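Local coordinates for protein BAT-2 beta-lactamase (Bacillus atrophaeus, PDB 6W5G) that probably hydrolyses the beta-lactam ring of penicillin-type antibiotics, as a class D serine beta-lactamase of Bacillus atrophaeus, at residues His146-Gly151 against Glu185-Asp190; Pro81-Gly86 against Trp127-Met132; Glu70-Gln75 against Ile170-Glu175; Glu180-Glu185 against Thr196-Met201. One frame throughout, in Å; residues are numbered along the deposited sequence.

Contact 1: residues His146-Gly151 against Glu185-Asp190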
# COMPACT_ATOMS: atom_id res chain seq x y z
N HIS A 146 1.70 -1.10 -17.29
CA HIS A 146 2.84 -0.70 -18.11
C HIS A 146 3.03 0.80 -18.06
O HIS A 146 4.16 1.29 -17.98
CB HIS A 146 2.64 -1.16 -19.55
CG HIS A 146 3.84 -0.95 -20.42
ND1 HIS A 146 5.05 -1.55 -20.18
CD2 HIS A 146 4.02 -0.18 -21.52
CE1 HIS A 146 5.92 -1.17 -21.09
NE2 HIS A 146 5.32 -0.34 -21.92
N ARG A 147 1.93 1.55 -18.12
CA ARG A 147 2.03 3.01 -18.14
C ARG A 147 2.66 3.53 -16.85
O ARG A 147 3.43 4.50 -16.88
CB ARG A 147 0.65 3.60 -18.35
CG ARG A 147 0.67 5.02 -18.75
CD ARG A 147 -0.67 5.40 -19.30
NE ARG A 147 -0.72 6.83 -19.54
CZ ARG A 147 -1.86 7.49 -19.72
NH1 ARG A 147 -3.00 6.82 -19.70
NH2 ARG A 147 -1.84 8.79 -19.94
N ILE A 148 2.36 2.90 -15.71
CA ILE A 148 2.93 3.33 -14.44
C ILE A 148 4.14 2.52 -14.03
O ILE A 148 4.69 2.75 -12.94
CB ILE A 148 1.87 3.39 -13.31
CG1 ILE A 148 1.38 1.98 -12.95
CG2 ILE A 148 0.70 4.28 -13.73
CD1 ILE A 148 0.60 1.93 -11.62
N SER A 149 4.60 1.59 -14.87
CA SER A 149 5.80 0.79 -14.61
C SER A 149 5.77 0.14 -13.22
O SER A 149 6.65 0.36 -12.39
CB SER A 149 7.07 1.62 -14.81
OG SER A 149 7.14 2.16 -16.11
N TYR A 150 4.74 -0.67 -12.99
CA TYR A 150 4.51 -1.26 -11.67
C TYR A 150 5.18 -2.64 -11.60
O TYR A 150 4.61 -3.64 -12.04
CB TYR A 150 3.02 -1.35 -11.37
CG TYR A 150 2.69 -1.67 -9.93
CD1 TYR A 150 2.56 -3.00 -9.49
CD2 TYR A 150 2.50 -0.66 -8.99
CE1 TYR A 150 2.26 -3.29 -8.17
CE2 TYR A 150 2.20 -0.94 -7.67
CZ TYR A 150 2.08 -2.26 -7.26
OH TYR A 150 1.77 -2.57 -5.95
N GLY A 151 6.37 -2.68 -11.03
CA GLY A 151 7.05 -3.95 -10.82
C GLY A 151 7.30 -4.68 -12.13
O GLY A 151 7.62 -4.07 -13.16
N GLU A 185 1.72 13.26 -7.02
CA GLU A 185 0.80 13.29 -8.15
C GLU A 185 1.55 13.36 -9.49
O GLU A 185 1.09 13.99 -10.45
CB GLU A 185 -0.29 14.34 -7.99
CG GLU A 185 -0.96 14.12 -6.65
CD GLU A 185 -2.23 14.88 -6.43
OE1 GLU A 185 -2.67 15.64 -7.34
OE2 GLU A 185 -2.80 14.72 -5.34
N ASP A 186 2.70 12.70 -9.52
CA ASP A 186 3.46 12.44 -10.74
C ASP A 186 3.08 11.06 -11.29
O ASP A 186 3.92 10.17 -11.45
CB ASP A 186 4.96 12.50 -10.44
CG ASP A 186 5.43 13.90 -10.08
OD1 ASP A 186 4.85 14.89 -10.58
OD2 ASP A 186 6.40 14.00 -9.28
N LEU A 187 1.80 10.89 -11.54
CA LEU A 187 1.25 9.71 -12.18
C LEU A 187 0.23 10.17 -13.21
O LEU A 187 -0.33 11.26 -13.08
CB LEU A 187 0.52 8.81 -11.16
CG LEU A 187 1.39 8.08 -10.14
CD1 LEU A 187 0.51 7.39 -9.10
CD2 LEU A 187 2.33 7.08 -10.81
N PRO A 188 -0.04 9.36 -14.22
CA PRO A 188 -0.98 9.78 -15.27
C PRO A 188 -2.45 9.54 -14.94
O PRO A 188 -3.21 9.06 -15.78
CB PRO A 188 -0.55 8.95 -16.48
CG PRO A 188 0.05 7.72 -15.91
CD PRO A 188 0.61 8.08 -14.54
N PHE A 189 -2.87 9.88 -13.72
CA PHE A 189 -4.27 9.83 -13.33
C PHE A 189 -4.79 11.25 -13.12
O PHE A 189 -4.02 12.18 -12.88
CB PHE A 189 -4.44 9.04 -12.02
CG PHE A 189 -4.03 7.60 -12.13
CD1 PHE A 189 -4.82 6.69 -12.81
CD2 PHE A 189 -2.85 7.15 -11.54
CE1 PHE A 189 -4.45 5.35 -12.91
CE2 PHE A 189 -2.46 5.83 -11.64
CZ PHE A 189 -3.26 4.92 -12.34
N ASP A 190 -6.11 11.40 -13.22
CA ASP A 190 -6.74 12.66 -12.85
C ASP A 190 -6.38 13.00 -11.40
O ASP A 190 -6.38 12.12 -10.53
CB ASP A 190 -8.27 12.56 -12.95
CG ASP A 190 -8.76 12.33 -14.37
OD1 ASP A 190 -8.03 12.61 -15.33
OD2 ASP A 190 -9.93 11.89 -14.52
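R147 lays one face of its guanidinium over the CB-CG edge of the P188 ring, which stands nearly upright to it, while I148 pushes one methyl into the angle between P188 and F189. The R147 and P188 side chains run past each other in opposite directions. CG of R147 is anti to its backbone N (chi1 -164°) and the chain stays extended to NE, bringing the flat group alongside the proline. CB of P188 stands 3.3 Å above the guanidinium plane, displaced toward its rim. R147 NH2 is 3.7 Å from P188 CB, and the aliphatic part joins in, with R147 CG 4.0 Å from P188 CG. This is carbon packed on the face of a cation.

I148 works with CG2 alone. Its CG1 sits between the backbone N and the carbonyl carbon (chi1 68°), and CG2 is thereby turned to the partner segment. The side chain crosses both P188 and F189 at about a right angle. CG2 is 3.9 Å from P188 CD and 4.1 Å from F189 CE2, approaching that ring obliquely; L187 CD2 is looser, at 4.4 Å from I148 CG2.

A Schellman motif with S149 at positive phi ends helix 138-147 just after I148, and P188 centres an inverse gamma turn closed by a weak bond. F189 continues inward, stacking on W144 and touching L84 and I85. The contact is the surface seam between the end of helix 138-147, running into the Y-G-N signature of class D enzymes, and the connection between helices 172-184 and 191-200 of the helical region.

Contact 2: residues Pro81-Gly86 against Trp127-Met132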
# COMPACT_ATOMS: atom_id res chain seq x y z
N PRO A 81 -2.88 0.92 -6.47
CA PRO A 81 -2.98 1.11 -7.93
C PRO A 81 -4.28 0.58 -8.51
O PRO A 81 -4.82 1.17 -9.46
CB PRO A 81 -1.76 0.35 -8.48
CG PRO A 81 -1.40 -0.62 -7.42
CD PRO A 81 -1.73 0.07 -6.12
N ASN A 82 -4.83 -0.51 -7.94
CA ASN A 82 -6.09 -1.05 -8.44
C ASN A 82 -7.20 -0.01 -8.31
O ASN A 82 -7.98 0.20 -9.25
CB ASN A 82 -6.43 -2.34 -7.67
CG ASN A 82 -7.26 -3.32 -8.49
OD1 ASN A 82 -7.58 -3.09 -9.66
ND2 ASN A 82 -7.61 -4.44 -7.86
N ALA A 83 -7.27 0.67 -7.16
CA ALA A 83 -8.29 1.70 -6.97
C ALA A 83 -8.10 2.86 -7.95
O ALA A 83 -9.08 3.38 -8.50
CB ALA A 83 -8.28 2.20 -5.53
N LEU A 84 -6.86 3.29 -8.16
CA LEU A 84 -6.61 4.38 -9.11
C LEU A 84 -7.09 4.01 -10.50
O LEU A 84 -7.80 4.79 -11.16
CB LEU A 84 -5.11 4.71 -9.15
CG LEU A 84 -4.50 5.34 -7.90
CD1 LEU A 84 -2.98 5.26 -7.98
CD2 LEU A 84 -4.95 6.78 -7.75
N ILE A 85 -6.73 2.81 -10.95
CA ILE A 85 -7.12 2.35 -12.28
C ILE A 85 -8.63 2.18 -12.38
O ILE A 85 -9.25 2.61 -13.35
CB ILE A 85 -6.37 1.04 -12.63
CG1 ILE A 85 -4.86 1.29 -12.72
CG2 ILE A 85 -6.91 0.44 -13.93
CD1 ILE A 85 -4.03 0.02 -12.61
N GLY A 86 -9.23 1.55 -11.37
CA GLY A 86 -10.67 1.32 -11.40
C GLY A 86 -11.48 2.60 -11.44
O GLY A 86 -12.48 2.70 -12.16
N TRP A 127 -12.48 -9.68 -2.09
CA TRP A 127 -13.52 -9.99 -3.07
C TRP A 127 -14.02 -8.75 -3.79
O TRP A 127 -14.40 -8.83 -4.97
CB TRP A 127 -14.69 -10.78 -2.46
CG TRP A 127 -15.56 -10.08 -1.42
CD1 TRP A 127 -15.55 -10.30 -0.07
CD2 TRP A 127 -16.60 -9.11 -1.66
NE1 TRP A 127 -16.50 -9.51 0.54
CE2 TRP A 127 -17.15 -8.77 -0.40
CE3 TRP A 127 -17.11 -8.48 -2.81
CZ2 TRP A 127 -18.19 -7.85 -0.26
CZ3 TRP A 127 -18.14 -7.55 -2.65
CH2 TRP A 127 -18.68 -7.26 -1.39
N TYR A 128 -14.04 -7.61 -3.11
CA TYR A 128 -14.47 -6.38 -3.77
C TYR A 128 -13.51 -6.02 -4.88
O TYR A 128 -13.93 -5.72 -6.01
CB TYR A 128 -14.57 -5.24 -2.74
CG TYR A 128 -15.10 -3.95 -3.34
CD1 TYR A 128 -14.32 -3.19 -4.21
CD2 TYR A 128 -16.38 -3.49 -3.03
CE1 TYR A 128 -14.80 -2.04 -4.78
CE2 TYR A 128 -16.87 -2.32 -3.59
CZ TYR A 128 -16.07 -1.60 -4.47
OH TYR A 128 -16.52 -0.45 -5.05
N TYR A 129 -12.21 -6.05 -4.58
CA TYR A 129 -11.22 -5.64 -5.57
C TYR A 129 -11.08 -6.67 -6.69
O TYR A 129 -10.71 -6.31 -7.81
CB TYR A 129 -9.89 -5.31 -4.86
CG TYR A 129 -9.90 -3.90 -4.29
CD1 TYR A 129 -10.74 -3.57 -3.22
CD2 TYR A 129 -9.11 -2.90 -4.84
CE1 TYR A 129 -10.78 -2.27 -2.71
CE2 TYR A 129 -9.14 -1.60 -4.34
CZ TYR A 129 -9.97 -1.30 -3.27
OH TYR A 129 -9.98 -0.01 -2.80
N GLN A 130 -11.38 -7.95 -6.41
CA GLN A 130 -11.44 -8.95 -7.48
C GLN A 130 -12.58 -8.65 -8.45
O GLN A 130 -12.40 -8.74 -9.67
CB GLN A 130 -11.61 -10.35 -6.89
CG GLN A 130 -10.39 -10.85 -6.12
CD GLN A 130 -10.62 -12.22 -5.52
OE1 GLN A 130 -11.61 -12.45 -4.81
NE2 GLN A 130 -9.72 -13.16 -5.81
N ALA A 131 -13.75 -8.30 -7.93
CA ALA A 131 -14.85 -7.91 -8.80
C ALA A 131 -14.47 -6.70 -9.66
O ALA A 131 -14.71 -6.69 -10.87
CB ALA A 131 -16.11 -7.63 -7.97
N MET A 132 -13.84 -5.70 -9.05
CA MET A 132 -13.42 -4.52 -9.80
C MET A 132 -12.38 -4.88 -10.86
O MET A 132 -12.44 -4.39 -12.00
CB MET A 132 -12.87 -3.46 -8.85
CG MET A 132 -12.48 -2.19 -9.56
SD MET A 132 -11.89 -0.93 -8.44
CE MET A 132 -10.35 -1.66 -7.89
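The Y129 ring is met by N82 and A83 at its edge. CB of N82 lies in the ring plane, 3.9 Å from Y129 CD2, and the amide ND2 comes to 3.7 Å from the same CD2. The amide is turned 59° against the ring, and the two side chains slide past each other in opposite directions. Farther along the rim, A83 CB touches the hydroxyl end, 3.9 Å from Y129 OH, while that hydroxyl gives its hydrogen bond to the carbonyl of L117.

The N82 amide meets M132 on a face. With CG anti to the backbone N in both residues, the side chains reach tip to tip, and the M132 methyl CE stands almost directly over the amide carbon, 3.6 Å from N82 CG. CE also lies 3.3 Å from N82 O. The M132 chain is extended as far as SD, which rests on bare backbone, 3.9 Å from G86 CA; the bend at chi3 (68°) then turns CE back toward N82. G86 has no side chain, and here the backbones come closest, 6.7 Å between G86 CA and M132 CA.

The segment axes approach to 10.7 Å at 41°. M141 packs on N82, and V197 on A83. This is a buried helix pair of the helical region of a penicillin-recognising serine hydrolase, in which helix 81-88 follows the S-T-F-K motif bearing the carboxylated lysine K79.

Contact 3: residues Glu70-Gln75 against Ile170-Glu175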
# COMPACT_ATOMS: atom_id res chain seq x y z
N GLU A 70 14.54 -6.64 -3.47
CA GLU A 70 14.00 -7.94 -3.85
C GLU A 70 12.54 -7.80 -4.26
O GLU A 70 11.70 -7.41 -3.44
CB GLU A 70 14.11 -8.88 -2.66
CG GLU A 70 13.80 -10.33 -2.94
CD GLU A 70 14.22 -11.22 -1.77
OE1 GLU A 70 14.75 -10.66 -0.77
OE2 GLU A 70 14.03 -12.45 -1.85
N ARG A 71 12.23 -8.15 -5.51
CA ARG A 71 10.83 -8.11 -5.95
C ARG A 71 10.01 -9.20 -5.26
O ARG A 71 10.42 -10.36 -5.20
CB ARG A 71 10.74 -8.26 -7.46
CG ARG A 71 11.06 -6.98 -8.19
CD ARG A 71 10.70 -7.07 -9.65
NE ARG A 71 10.76 -5.76 -10.29
CZ ARG A 71 10.85 -5.56 -11.60
NH1 ARG A 71 10.90 -6.60 -12.43
NH2 ARG A 71 10.89 -4.33 -12.06
N GLN A 72 8.85 -8.81 -4.73
CA GLN A 72 7.99 -9.71 -3.97
C GLN A 72 6.54 -9.46 -4.36
O GLN A 72 6.21 -8.43 -4.94
CB GLN A 72 8.19 -9.51 -2.47
CG GLN A 72 9.64 -9.71 -2.02
CD GLN A 72 9.89 -9.20 -0.63
OE1 GLN A 72 9.26 -9.66 0.33
NE2 GLN A 72 10.79 -8.23 -0.51
N THR A 73 5.68 -10.42 -4.05
CA THR A 73 4.28 -10.27 -4.41
C THR A 73 3.65 -9.16 -3.56
O THR A 73 3.90 -9.08 -2.36
CB THR A 73 3.53 -11.60 -4.28
OG1 THR A 73 3.60 -12.08 -2.93
CG2 THR A 73 4.13 -12.65 -5.22
N PRO A 74 2.85 -8.27 -4.16
CA PRO A 74 2.42 -7.07 -3.43
C PRO A 74 1.27 -7.30 -2.46
O PRO A 74 1.08 -6.46 -1.56
CB PRO A 74 1.99 -6.10 -4.55
CG PRO A 74 1.56 -7.03 -5.67
CD PRO A 74 2.51 -8.20 -5.60
N GLN A 75 0.52 -8.39 -2.59
CA GLN A 75 -0.63 -8.63 -1.71
C GLN A 75 -1.58 -7.43 -1.80
O GLN A 75 -1.67 -6.77 -2.84
CB GLN A 75 -0.18 -9.01 -0.31
CG GLN A 75 0.89 -10.10 -0.29
CD GLN A 75 0.47 -11.33 -1.07
OE1 GLN A 75 1.12 -11.73 -2.03
NE2 GLN A 75 -0.63 -11.96 -0.63
N ILE A 170 7.00 -6.82 -7.13
CA ILE A 170 7.48 -5.45 -7.04
C ILE A 170 8.38 -5.36 -5.82
O ILE A 170 8.11 -6.01 -4.80
CB ILE A 170 6.29 -4.45 -7.01
CG1 ILE A 170 6.78 -3.01 -7.05
CG2 ILE A 170 5.37 -4.67 -5.78
CD1 ILE A 170 5.68 -1.98 -7.31
N SER A 171 9.47 -4.60 -5.92
CA SER A 171 10.37 -4.53 -4.78
C SER A 171 9.89 -3.48 -3.79
O SER A 171 9.12 -2.58 -4.14
CB SER A 171 11.80 -4.20 -5.22
OG SER A 171 11.91 -2.85 -5.63
N PRO A 172 10.32 -3.59 -2.52
CA PRO A 172 10.03 -2.50 -1.57
C PRO A 172 10.45 -1.13 -2.06
O PRO A 172 9.71 -0.16 -1.87
CB PRO A 172 10.76 -2.96 -0.30
CG PRO A 172 10.68 -4.47 -0.38
CD PRO A 172 10.85 -4.78 -1.84
N LEU A 173 11.62 -1.01 -2.71
CA LEU A 173 12.04 0.29 -3.24
C LEU A 173 11.11 0.75 -4.36
O LEU A 173 10.79 1.94 -4.45
CB LEU A 173 13.49 0.24 -3.72
CG LEU A 173 14.53 0.30 -2.59
CD1 LEU A 173 15.89 -0.17 -3.08
CD2 LEU A 173 14.63 1.72 -2.03
N GLU A 174 10.68 -0.17 -5.22
CA GLU A 174 9.72 0.18 -6.27
C GLU A 174 8.38 0.60 -5.68
O GLU A 174 7.72 1.50 -6.21
CB GLU A 174 9.56 -0.99 -7.24
CG GLU A 174 10.78 -1.20 -8.12
CD GLU A 174 10.72 -2.48 -8.95
OE1 GLU A 174 10.15 -3.50 -8.51
OE2 GLU A 174 11.29 -2.48 -10.06
N GLU A 175 7.94 -0.05 -4.59
CA GLU A 175 6.73 0.40 -3.90
C GLU A 175 6.91 1.81 -3.35
O GLU A 175 6.00 2.64 -3.45
CB GLU A 175 6.35 -0.58 -2.78
CG GLU A 175 5.78 -1.91 -3.28
CD GLU A 175 4.31 -2.13 -2.92
OE1 GLU A 175 3.59 -1.14 -2.65
OE2 GLU A 175 3.88 -3.31 -2.95
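Backbone bonds join Q72 to I170 in a single antiparallel bridge of the hydrogen-bonded kind. Q72 N gives to I170 O at 2.9 Å, and I170 N returns a bond to Q72 O at 2.8 Å. Beside the bridge, S171 CA makes a CA-H...O contact with E70 O, 3.4 Å away.

Charge provides the second link. R71 takes E174 side-on, with one nitrogen for each oxygen: R71 NE to E174 OE1 is 2.9 Å, and R71 NH2 to E174 OE2 is 2.8 Å. Both oxygens use the syn lone pair, and the two planes are only 28° apart, nearly coplanar.

Capping is the third kind, and it shares an atom with the second. S171 and E174 form a capping box at the start of helix 172-184: E174 N gives to S171 OG at 3.0 Å, and S171 N gives to E174 OE1 at 2.9 Å, on the anti side. OE1 is therefore gripped by two donors from different segments.

Apolar contact is modest: P74 CB meets I170 CG2 at 3.9 Å. Polar side-chain bonds complete the set. The Q72 amide, packed across the P172 ring at about a right angle, gives its NE2 to E70 O and to N243, and the carboxylate of E175, which reaches P74, is bonded to T77 of the S-T-F-K motif.

Three bonds fix the E174 carboxylate in rotation, so the cap of the helix and the salt bridge hold each other in place. The positive R71 and the donors at the helix start would favour a charged glutamate here.

Contact 4: residues Glu180-Glu185 against Thr196-Met201. With EDO (1,2-ethanediol), chain G; EDO (1,2-ethanediol), chain D.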
# COMPACT_ATOMS: atom_id res chain seq x y z
N GLU A 180 5.61 7.43 -3.62
CA GLU A 180 6.11 8.80 -3.74
C GLU A 180 5.50 9.50 -4.95
O GLU A 180 5.17 10.70 -4.88
CB GLU A 180 7.64 8.81 -3.83
CG GLU A 180 8.21 10.22 -3.91
CD GLU A 180 9.72 10.26 -3.90
OE1 GLU A 180 10.34 9.18 -3.85
OE2 GLU A 180 10.29 11.37 -3.95
N HIS A 181 5.35 8.78 -6.06
CA HIS A 181 4.71 9.35 -7.24
C HIS A 181 3.25 9.67 -6.98
O HIS A 181 2.74 10.69 -7.46
CB HIS A 181 4.86 8.41 -8.44
CG HIS A 181 6.28 8.25 -8.89
ND1 HIS A 181 6.72 7.12 -9.55
CD2 HIS A 181 7.36 9.05 -8.75
CE1 HIS A 181 8.01 7.25 -9.82
NE2 HIS A 181 8.42 8.42 -9.35
N LEU A 182 2.56 8.82 -6.22
CA LEU A 182 1.18 9.11 -5.86
C LEU A 182 1.10 10.33 -4.95
O LEU A 182 0.24 11.21 -5.15
CB LEU A 182 0.56 7.89 -5.18
CG LEU A 182 -0.85 8.10 -4.62
CD1 LEU A 182 -1.81 8.57 -5.71
CD2 LEU A 182 -1.36 6.82 -3.95
N TYR A 183 1.99 10.41 -3.96
CA TYR A 183 2.02 11.58 -3.08
C TYR A 183 2.22 12.87 -3.87
O TYR A 183 1.50 13.85 -3.66
CB TYR A 183 3.14 11.42 -2.04
CG TYR A 183 3.28 12.63 -1.15
CD1 TYR A 183 2.50 12.78 -0.01
CD2 TYR A 183 4.15 13.66 -1.47
CE1 TYR A 183 2.61 13.90 0.79
CE2 TYR A 183 4.27 14.77 -0.69
CZ TYR A 183 3.50 14.89 0.45
OH TYR A 183 3.61 16.01 1.25
N LYS A 184 3.21 12.88 -4.76
CA LYS A 184 3.52 14.06 -5.57
C LYS A 184 2.59 14.23 -6.76
O LYS A 184 2.66 15.27 -7.43
CB LYS A 184 4.97 13.97 -6.07
CG LYS A 184 5.97 13.94 -4.94
CD LYS A 184 7.39 13.92 -5.43
CE LYS A 184 8.36 14.06 -4.27
NZ LYS A 184 9.77 13.81 -4.69
N GLU A 185 1.72 13.26 -7.02
CA GLU A 185 0.80 13.29 -8.15
C GLU A 185 1.55 13.36 -9.49
O GLU A 185 1.09 13.99 -10.45
CB GLU A 185 -0.29 14.34 -7.99
CG GLU A 185 -0.96 14.12 -6.65
CD GLU A 185 -2.23 14.88 -6.43
OE1 GLU A 185 -2.67 15.64 -7.34
OE2 GLU A 185 -2.80 14.72 -5.34
N THR A 196 -8.67 11.23 -4.00
CA THR A 196 -9.64 10.30 -3.43
C THR A 196 -8.95 9.06 -2.88
O THR A 196 -9.24 8.61 -1.76
CB THR A 196 -10.67 9.91 -4.49
OG1 THR A 196 -11.44 11.06 -4.85
CG2 THR A 196 -11.61 8.82 -3.96
N VAL A 197 -8.04 8.47 -3.66
CA VAL A 197 -7.38 7.25 -3.22
C VAL A 197 -6.48 7.53 -2.03
O VAL A 197 -6.42 6.74 -1.08
CB VAL A 197 -6.63 6.58 -4.39
CG1 VAL A 197 -5.78 5.41 -3.87
CG2 VAL A 197 -7.63 6.09 -5.45
N LYS A 198 -5.77 8.66 -2.04
CA LYS A 198 -4.98 9.00 -0.86
C LYS A 198 -5.87 9.14 0.37
O LYS A 198 -5.53 8.63 1.45
CB LYS A 198 -4.12 10.24 -1.12
CG LYS A 198 -2.91 9.90 -2.02
CD LYS A 198 -1.96 11.07 -2.22
CE LYS A 198 -2.48 12.04 -3.27
NZ LYS A 198 -1.53 13.17 -3.48
N ARG A 199 -7.03 9.79 0.24
CA ARG A 199 -7.94 9.91 1.37
C ARG A 199 -8.40 8.53 1.85
O ARG A 199 -8.55 8.30 3.07
CB ARG A 199 -9.15 10.76 0.97
CG ARG A 199 -9.86 11.44 2.10
CD ARG A 199 -10.66 12.62 1.54
NE ARG A 199 -11.62 12.19 0.52
CZ ARG A 199 -11.66 12.65 -0.73
NH1 ARG A 199 -10.77 13.56 -1.13
NH2 ARG A 199 -12.57 12.20 -1.59
N MET A 200 -8.64 7.60 0.91
CA MET A 200 -9.03 6.25 1.29
C MET A 200 -7.95 5.53 2.09
O MET A 200 -8.27 4.58 2.81
CB MET A 200 -9.34 5.41 0.05
CG MET A 200 -10.68 5.72 -0.59
SD MET A 200 -10.80 5.10 -2.28
CE MET A 200 -9.98 3.51 -2.19
N MET A 201 -6.70 5.97 1.98
CA MET A 201 -5.59 5.35 2.69
C MET A 201 -5.42 5.87 4.11
O MET A 201 -4.55 5.37 4.83
CB MET A 201 -4.28 5.58 1.93
CG MET A 201 -4.22 4.90 0.58
SD MET A 201 -2.78 5.39 -0.39
CE MET A 201 -1.46 4.70 0.61
C1 EDO G . -2.76 14.33 0.51
O1 EDO G . -3.43 13.96 -0.70
C2 EDO G . -1.57 15.21 0.17
O2 EDO G . -0.91 14.64 -0.98
C1 EDO D . -14.30 15.03 -3.16
O1 EDO D . -13.22 14.22 -3.64
C2 EDO D . -15.30 15.24 -4.29
O2 EDO D . -15.59 13.98 -4.90
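K198, the residue most covered here, runs its aliphatic chain along L182 in the opposite direction and brings its ammonium to the end of helix 172-184. CG of K198 lies 3.8 Å from L182 CG, and a bend at chi3 (-80°) then turns the tip toward the carbonyls of the last helical turn. K198 NZ gives a hydrogen bond to L182 O at 3.1 Å and a weak one to Y183 O, also at 3.1 Å.

E185 supplies the countercharge. It has positive phi as the C-prime residue of the Schellman motif that ends this helix, and its extended chain crosses the lysine. OE2 receives K198 NZ at 2.7 Å through its anti lone pair. K195 shares OE2, and K191 pairs with OE1. A 1,2-ethanediol, probably from the crystallisation liquor, adds O2 at 3.0 Å from K198 NZ.

L182 has a second neighbour, its CD2 lying 4.1 Å from M201 SD. One lysine joins apolar packing to hydrogen bonds with the last-turn carbonyls and a salt bridge. Its positive charge sits among the carbonyls at a helix C-terminus, which should be favourable for the helix dipole, and three lysines about E185 would probably keep that carboxylate ionised.

Overall arrangement
Contact 2 is buried and contact 4 largely so, contact 3 is partly buried, and contact 1 lies at the surface. Contacts 3 and 4 take opposite ends of helix 172-184: at the start a serine-glutamate capping box is tied to an arginine, at the end a lysine ammonium binds the last carbonyls and a glutamate. Contacts 1 and 4 share E185 in their segments, and L187 of contact 1 packs back on H181 and L182 of contact 4. Contacts 1 and 2 rely on carbon, sulfur and flat groups, whereas contacts 3 and 4 are held by charge and hydrogen bonds. Helix 81-88 links contact 2 with two others, since L84 packs on F189 of contact 1 and V197 of contact 4.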